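Local coordinates for protein RNA 2'-o-ribose methyltransferase (Thermus thermophilus, PDB 1IPA) that probably methylates the 2'-hydroxyl of a ribose in RNA, as a knotted SpoU-type methyltransferase of the TrmH family, at residues A[188-193]-A[227-232]. Sequence-based numbering, arbitrary orientation.
Sequences LPLVAT and EAAQTQ
Strand 190-193 takes on strand 231-233 as a parallel partner shortly after helix 223-228, and the carbonyl of L190 marks the junction. Its oxygen accepts the backbone N-H of Q230, with L190 O to Q230 N 2.8 Å in the carbonyl plane, and more weakly that of T231, at 3.4 Å from T231 N. One acceptor thus serves two successive donors as the turn passes into the strand. The next bond is straighter than the Q230 one: A192 N donates its N-H to T231 O at 2.9 Å, nearly along the C=O axis, and V191 CA adds a C-H...O contact to that oxygen. V191 and T231, both beta-branched and suited to extended backbone, share one face of the sheet. A192, on the other face with Q232, meets A229 of the preceding loop methyl to methyl, CB to CB 3.7 Å, a closeness that small side chains permit. L190 holds CG anti to its backbone N (chi1 170°), laying CG and CD2 against A229 and bringing CD2 within 4.2 Å of A228 CB. An alanine here would remove CG and both methyls, and would probably loosen the packing against A228 and A229. A228 O is hydrogen-bonded to K184 NZ of helix 176-185. Strand 190-193 lies between strands 210-214 and 231-233, the latter an edge strand, within this chain, of the SpoU region's parallel, Rossmann-like sheet; V191 hydrogen-bonds through its backbone to A211 and A213, A192 to V233.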
loop_
_atom_site.group_PDB
_atom_site.type_symbol
_atom_site.label_atom_id
_atom_site.label_comp_id
_atom_site.label_asym_id
_atom_site.label_seq_id
_atom_site.Cartn_x
_atom_site.Cartn_y
_atom_site.Cartn_z
ATOM N N LEU A 188 0.797 -3.075 23.740
ATOM C CA LEU A 188 -0.053 -3.594 22.678
ATOM C C LEU A 188 0.152 -5.095 22.487
ATOM O O LEU A 188 1.228 -5.535 22.102
ATOM C CB LEU A 188 0.261 -2.859 21.372
ATOM C CG LEU A 188 -0.594 -3.106 20.128
ATOM C CD1 LEU A 188 -1.992 -2.551 20.339
ATOM C CD2 LEU A 188 0.065 -2.436 18.919
ATOM N N PRO A 189 -0.876 -5.903 22.773
ATOM C CA PRO A 189 -0.707 -7.351 22.593
ATOM C C PRO A 189 -0.274 -7.675 21.161
ATOM O O PRO A 189 -0.745 -7.069 20.199
ATOM C CB PRO A 189 -2.086 -7.920 22.959
ATOM C CG PRO A 189 -3.019 -6.762 22.764
ATOM C CD PRO A 189 -2.223 -5.583 23.268
ATOM N N LEU A 190 0.642 -8.625 21.034
ATOM C CA LEU A 190 1.165 -9.008 19.740
ATOM C C LEU A 190 0.968 -10.491 19.443
ATOM O O LEU A 190 1.264 -11.340 20.277
ATOM C CB LEU A 190 2.651 -8.656 19.679
ATOM C CG LEU A 190 3.488 -9.180 18.501
ATOM C CD1 LEU A 190 3.043 -8.544 17.187
ATOM C CD2 LEU A 190 4.965 -8.877 18.769
ATOM N N VAL A 191 0.458 -10.782 18.250
ATOM C CA VAL A 191 0.232 -12.152 17.782
ATOM C C VAL A 191 1.175 -12.353 16.594
ATOM O O VAL A 191 1.077 -11.651 15.585
ATOM C CB VAL A 191 -1.235 -12.349 17.303
ATOM C CG1 VAL A 191 -1.415 -13.742 16.683
ATOM C CG2 VAL A 191 -2.196 -12.152 18.463
ATOM N N ALA A 192 2.105 -13.289 16.716
ATOM C CA ALA A 192 3.050 -13.536 15.635
ATOM C C ALA A 192 2.652 -14.757 14.813
ATOM O O ALA A 192 2.242 -15.777 15.359
ATOM C CB ALA A 192 4.456 -13.722 16.198
ATOM N N THR A 193 2.774 -14.637 13.497
ATOM C CA THR A 193 2.435 -15.713 12.579
ATOM C C THR A 193 3.694 -16.512 12.226
ATOM O O THR A 193 4.720 -15.943 11.856
ATOM C CB THR A 193 1.809 -15.145 11.272
ATOM O OG1 THR A 193 0.695 -14.303 11.599
ATOM C CG2 THR A 193 1.321 -16.270 10.369
ATOM N N GLU A 227 9.575 -14.117 20.592
ATOM C CA GLU A 227 9.737 -13.989 22.030
ATOM C C GLU A 227 8.914 -12.814 22.547
ATOM O O GLU A 227 8.492 -12.801 23.701
ATOM C CB GLU A 227 11.217 -13.787 22.369
ATOM C CG GLU A 227 12.094 -14.956 21.931
ATOM C CD GLU A 227 13.578 -14.716 22.159
ATOM O OE1 GLU A 227 14.134 -13.766 21.559
ATOM O OE2 GLU A 227 14.192 -15.482 22.935
ATOM N N ALA A 228 8.669 -11.834 21.682
ATOM C CA ALA A 228 7.902 -10.661 22.079
ATOM C C ALA A 228 6.392 -10.851 21.990
ATOM O O ALA A 228 5.634 -10.104 22.608
ATOM C CB ALA A 228 8.316 -9.463 21.243
ATOM N N ALA A 229 5.951 -11.849 21.237
ATOM C CA ALA A 229 4.518 -12.087 21.065
ATOM C C ALA A 229 3.826 -12.726 22.261
ATOM O O ALA A 229 4.401 -13.561 22.947
ATOM C CB ALA A 229 4.284 -12.950 19.828
ATOM N N GLN A 230 2.582 -12.319 22.501
ATOM C CA GLN A 230 1.786 -12.881 23.583
ATOM C C GLN A 230 1.224 -14.213 23.090
ATOM O O GLN A 230 0.907 -15.104 23.879
ATOM C CB GLN A 230 0.622 -11.952 23.948
ATOM C CG GLN A 230 0.967 -10.807 24.893
ATOM C CD GLN A 230 2.096 -9.935 24.380
ATOM O OE1 GLN A 230 3.197 -9.949 24.923
ATOM N NE2 GLN A 230 1.828 -9.173 23.328
ATOM N N THR A 231 1.100 -14.338 21.773
ATOM C CA THR A 231 0.574 -15.553 21.170
ATOM C C THR A 231 1.228 -15.788 19.818
ATOM O O THR A 231 1.488 -14.842 19.078
ATOM C CB THR A 231 -0.950 -15.457 20.928
ATOM O OG1 THR A 231 -1.603 -14.971 22.107
ATOM C CG2 THR A 231 -1.510 -16.827 20.575
ATOM N N GLN A 232 1.495 -17.048 19.502
ATOM C CA GLN A 232 2.080 -17.412 18.223
ATOM C C GLN A 232 1.034 -18.250 17.518
ATOM O O GLN A 232 0.414 -19.128 18.118
ATOM C CB GLN A 232 3.370 -18.194 18.419
ATOM C CG GLN A 232 4.560 -17.282 18.624
ATOM C CD GLN A 232 5.774 -18.016 19.136
ATOM O OE1 GLN A 232 6.211 -19.016 18.552
ATOM N NE2 GLN A 232 6.335 -17.520 20.232
#